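Local coordinates for flavin-containing monooxygenase (PDB 6WPU), which probably catalyses the FAD-dependent S-oxygenation of S-allyl-L-cysteine in garlic, at residues A355-S359 and G360-L364; V309-D313 and N314-P318. All blocks are in the same frame, centred on the assembly; numbering follows the deposited sequence.

Contact 1 (A355-S359 and G360-L364)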
loop_
_atom_site.group_PDB
_atom_site.type_symbol
_atom_site.label_atom_id
_atom_site.label_comp_id
_atom_site.label_asym_id
_atom_site.label_seq_id
_atom_site.Cartn_x
_atom_site.Cartn_y
_atom_site.Cartn_z
ATOM N N ALA A 355 0.512 -0.189 -20.671
ATOM C CA ALA A 355 0.883 -1.088 -21.760
ATOM C C ALA A 355 0.290 -0.625 -23.087
ATOM O O ALA A 355 0.974 -0.637 -24.118
ATOM C CB ALA A 355 0.431 -2.515 -21.448
ATOM N N ALA A 356 -0.974 -0.183 -23.071
ATOM C CA ALA A 356 -1.620 0.282 -24.288
ATOM C C ALA A 356 -1.008 1.586 -24.788
ATOM O O ALA A 356 -0.944 1.815 -26.002
ATOM C CB ALA A 356 -3.117 0.446 -24.049
ATOM N N VAL A 357 -0.557 2.451 -23.878
ATOM C CA VAL A 357 0.173 3.649 -24.290
ATOM C C VAL A 357 1.505 3.261 -24.938
ATOM O O VAL A 357 1.821 3.692 -26.053
ATOM C CB VAL A 357 0.377 4.591 -23.088
ATOM C CG1 VAL A 357 1.367 5.691 -23.437
ATOM C CG2 VAL A 357 -0.946 5.188 -22.638
ATOM N N LEU A 358 2.296 2.425 -24.254
ATOM C CA LEU A 358 3.605 2.032 -24.775
ATOM C C LEU A 358 3.505 1.361 -26.140
ATOM O O LEU A 358 4.410 1.515 -26.970
ATOM C CB LEU A 358 4.312 1.099 -23.789
ATOM C CG LEU A 358 4.813 1.826 -22.532
ATOM C CD1 LEU A 358 5.399 0.860 -21.538
ATOM C CD2 LEU A 358 5.831 2.892 -22.934
ATOM N N SER A 359 2.428 0.614 -26.385
ATOM C CA SER A 359 2.237 -0.068 -27.657
ATOM C C SER A 359 1.685 0.845 -28.738
ATOM O O SER A 359 1.548 0.402 -29.886
ATOM C CB SER A 359 1.291 -1.263 -27.496
ATOM O OG SER A 359 -0.061 -0.825 -27.463
ATOM N N GLY A 360 1.363 2.095 -28.408
ATOM C CA GLY A 360 0.765 2.987 -29.377
ATOM C C GLY A 360 -0.706 2.760 -29.626
ATOM O O GLY A 360 -1.304 3.510 -30.406
ATOM N N ARG A 361 -1.320 1.765 -28.983
ATOM C CA ARG A 361 -2.743 1.520 -29.203
ATOM C C ARG A 361 -3.594 2.698 -28.736
ATOM O O ARG A 361 -4.631 2.999 -29.334
ATOM C CB ARG A 361 -3.166 0.230 -28.496
ATOM C CG ARG A 361 -4.664 0.014 -28.476
ATOM C CD ARG A 361 -5.017 -1.442 -28.307
ATOM N NE ARG A 361 -4.697 -1.954 -26.980
ATOM C CZ ARG A 361 -5.420 -1.713 -25.882
ATOM N NH1 ARG A 361 -6.503 -0.942 -25.944
ATOM N NH2 ARG A 361 -5.055 -2.241 -24.715
ATOM N N ILE A 362 -3.185 3.377 -27.667
ATOM C CA ILE A 362 -3.853 4.601 -27.255
ATOM C C ILE A 362 -2.795 5.677 -27.063
ATOM O O ILE A 362 -1.597 5.402 -26.983
ATOM C CB ILE A 362 -4.697 4.426 -25.968
ATOM C CG1 ILE A 362 -3.820 4.121 -24.768
ATOM C CG2 ILE A 362 -5.763 3.335 -26.128
ATOM C CD1 ILE A 362 -4.644 3.904 -23.528
ATOM N N SER A 363 -3.256 6.915 -26.987
ATOM C CA SER A 363 -2.370 8.061 -26.916
ATOM C C SER A 363 -2.468 8.742 -25.554
ATOM O O SER A 363 -3.470 8.628 -24.845
ATOM C CB SER A 363 -2.706 9.058 -28.029
ATOM O OG SER A 363 -1.703 10.047 -28.146
ATOM N N LEU A 364 -1.400 9.437 -25.191
ATOM C CA LEU A 364 -1.364 10.383 -24.083
ATOM C C LEU A 364 -1.550 11.800 -24.617
ATOM O O LEU A 364 -1.352 12.048 -25.806
ATOM C CB LEU A 364 -0.029 10.273 -23.338
ATOM C CG LEU A 364 0.181 9.045 -22.452
ATOM C CD1 LEU A 364 1.613 8.979 -21.901
ATOM C CD2 LEU A 364 -0.842 9.050 -21.302
HETATM O O HOH W 1 0.924 5.907 -27.230
#
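Ala-356 and Val-357, in the last turn of helix 343-358, receive the chain as it folds back beyond the helix end: Gly-360 N donates to Val-357 O at 2.9 Å and Ile-362 N to Ala-356 O at 3.2 Å. The reversal is a local Schellman motif, a worked example of how a glycine of positive phi (78°) ends a helix. A CB at Gly-360 would collide with the carbonyl oxygen of Ser-359. Hydrophobic side chains then close over the turn. Val-357 divides its two methyl groups between separate partners. CG1, anti to the backbone N (chi1 169°), reaches Leu-364 CD1 at 3.6 Å, while CG2 meets Ile-362 CG1 at 3.7 Å, and the valine crosses both side chains at about a right angle. On the neighbouring flank the methyl of Ala-356 sits over one face of the Arg-361 guanidinium, toward its rim, with CB 3.4 Å from NH2. A bend at chi3 (69°) folds the arginine chain back to present that face. Ser-359 OG accepts a rather long bond of 3.3 Å from Arg-361 N, and it is also hydrogen-bonded to Glu-44, the carboxylate that forms a salt bridge with Arg-361 NE. With an alanine in place of Ser-359, the Arg-361 amide would probably lose this acceptor and Glu-44 one of its polar partners. A water gives one hydrogen to Val-357 O (2.7 Å) and the other to Ile-362 O, tying the departing loop to the final helical turn. Amides of the departing chain and a water thus meet the carbonyl oxygens of Ala-356 and Val-357, while Ser-359 OG takes the Arg-361 amide and the apolar contacts pack the outgoing chain against the helix.

Contact 2 (V309-D313 and N314-P318)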
loop_
_atom_site.group_PDB
_atom_site.type_symbol
_atom_site.label_atom_id
_atom_site.label_comp_id
_atom_site.label_asym_id
_atom_site.label_seq_id
_atom_site.Cartn_x
_atom_site.Cartn_y
_atom_site.Cartn_z
ATOM N N VAL A 309 11.221 14.252 -11.155
ATOM C CA VAL A 309 10.321 13.624 -10.198
ATOM C C VAL A 309 10.883 13.872 -8.807
ATOM O O VAL A 309 12.031 13.505 -8.524
ATOM C CB VAL A 309 10.156 12.120 -10.457
ATOM C CG1 VAL A 309 9.278 11.495 -9.368
ATOM C CG2 VAL A 309 9.563 11.876 -11.837
ATOM N N THR A 310 10.082 14.498 -7.945
ATOM C CA THR A 310 10.429 14.663 -6.537
ATOM C C THR A 310 9.362 14.036 -5.649
ATOM O O THR A 310 8.242 13.744 -6.085
ATOM C CB THR A 310 10.585 16.141 -6.139
ATOM O OG1 THR A 310 9.350 16.827 -6.368
ATOM C CG2 THR A 310 11.708 16.821 -6.914
ATOM N N VAL A 311 9.737 13.833 -4.388
ATOM C CA VAL A 311 8.821 13.429 -3.324
ATOM C C VAL A 311 8.863 14.526 -2.278
ATOM O O VAL A 311 9.935 14.826 -1.742
ATOM C CB VAL A 311 9.209 12.072 -2.712
ATOM C CG1 VAL A 311 8.323 11.743 -1.506
ATOM C CG2 VAL A 311 9.115 10.981 -3.754
ATOM N N ASP A 312 7.714 15.146 -2.007
ATOM C CA ASP A 312 7.641 16.277 -1.084
ATOM C C ASP A 312 6.398 16.114 -0.225
ATOM O O ASP A 312 5.283 16.345 -0.706
ATOM C CB ASP A 312 7.609 17.604 -1.842
ATOM C CG ASP A 312 7.420 18.813 -0.918
ATOM O OD1 ASP A 312 7.838 18.746 0.266
ATOM O OD2 ASP A 312 6.848 19.829 -1.386
ATOM N N ASP A 313 6.588 15.723 1.041
ATOM C CA ASP A 313 5.488 15.521 1.989
ATOM C C ASP A 313 4.417 14.619 1.380
ATOM O O ASP A 313 3.233 14.958 1.328
ATOM C CB ASP A 313 4.893 16.857 2.438
ATOM C CG ASP A 313 3.991 16.715 3.676
ATOM O OD1 ASP A 313 4.020 15.643 4.326
ATOM O OD2 ASP A 313 3.247 17.674 3.987
ATOM N N ASN A 314 4.874 13.486 0.853
ATOM C CA ASN A 314 4.062 12.454 0.207
ATOM C C ASN A 314 3.301 12.958 -1.017
ATOM O O ASN A 314 2.269 12.385 -1.387
ATOM C CB ASN A 314 3.117 11.779 1.210
ATOM C CG ASN A 314 3.770 10.583 1.854
ATOM O OD1 ASN A 314 4.925 10.264 1.538
ATOM N ND2 ASN A 314 3.072 9.930 2.770
ATOM N N ARG A 315 3.798 14.010 -1.669
ATOM C CA ARG A 315 3.387 14.341 -3.032
ATOM C C ARG A 315 4.507 13.900 -3.975
ATOM O O ARG A 315 5.625 14.430 -3.920
ATOM C CB ARG A 315 3.088 15.828 -3.193
ATOM C CG ARG A 315 2.963 16.247 -4.647
ATOM C CD ARG A 315 2.594 17.714 -4.750
ATOM N NE ARG A 315 1.220 17.953 -4.308
ATOM C CZ ARG A 315 0.646 19.151 -4.290
ATOM N NH1 ARG A 315 1.333 20.217 -4.665
ATOM N NH2 ARG A 315 -0.612 19.278 -3.916
ATOM N N VAL A 316 4.219 12.904 -4.802
ATOM C CA VAL A 316 5.175 12.402 -5.782
ATOM C C VAL A 316 4.894 13.066 -7.122
ATOM O O VAL A 316 3.747 13.103 -7.579
ATOM C CB VAL A 316 5.083 10.876 -5.925
ATOM C CG1 VAL A 316 6.078 10.395 -6.978
ATOM C CG2 VAL A 316 5.311 10.188 -4.605
ATOM N N GLY A 317 5.932 13.576 -7.764
ATOM C CA GLY A 317 5.808 13.912 -9.162
ATOM C C GLY A 317 6.416 15.235 -9.566
ATOM O O GLY A 317 7.499 15.611 -9.107
ATOM N N PRO A 318 5.709 15.990 -10.425
ATOM C CA PRO A 318 4.322 15.781 -10.892
ATOM C C PRO A 318 4.054 14.477 -11.673
ATOM O O PRO A 318 4.908 14.022 -12.453
ATOM C CB PRO A 318 4.073 17.003 -11.785
ATOM C CG PRO A 318 5.426 17.485 -12.179
ATOM C CD PRO A 318 6.291 17.219 -10.983
HETATM O O HOH W 2 6.544 16.307 -5.558
#
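Thr-310 and Gly-317 pair across a two-stranded antiparallel beta hairpin, strands 310-312 and 315-317, joined by a type I' turn and forming a separate small sheet that packs against helix 367-383. Two bonds couple this pair: Thr-310 N to Gly-317 O, 3.0 Å and almost straight, and Gly-317 N to Thr-310 O, 2.9 Å. A second hydrogen-bonded pair, Asp-312 with Arg-315, closes the turn, in which Asp-313 and Asn-314 both take positive phi. Between the two hydrogen-bonded pairs, Val-311 and Val-316 face each other without such bonds; chi1 of 174° and 179° sets CG1 anti to N in both, leaving the CG2 methyls alongside each other at 4.0 Å. Val-309 extends the same apolar patch, its CG1 standing 4.1 Å from CG1 of Val-316, which also packs on Tyr-298. Thr-310, Asp-312 and Arg-315 occupy the other face. There a water donates to Arg-315 O at 2.7 Å and is hydrogen-bonded to Thr-310 OG1. The charged ends of Asp-312 and Arg-315 do not meet: Asp-312 pairs with Lys-388, whereas Arg-315 binds Thr-391 through NE and makes a cation-pi contact with Tyr-378. At the turn, the Asn-314 side chain donates from ND2 to Tyr-296 O and accepts at OD1 from Tyr-298 N. Main-chain bonds and valine methyls therefore stitch the hairpin together, while Asp-312, Asn-314 and Arg-315 join it to its surroundings.

The two contacts illustrate two ways of reversing a chain: contact 2 does so with a hairpin turn, and contact 1, which follows it in sequence, with a glycine-terminated helix. Their centres lie 25 Å apart and their nearest atoms about 11 Å, with no direct touch. Helix 367-383 relates them, since the loop of contact 1 leads into it and Pro-318 and Arg-315 of contact 2 pack on it. Contact 2 is the nearer to the bound flavin, the side chain of Val-316 being about 12 Å from FAD, and neither contact can be assigned a catalytic part. Contact 1 sits toward the periphery, its centre 26 Å from that of the chain.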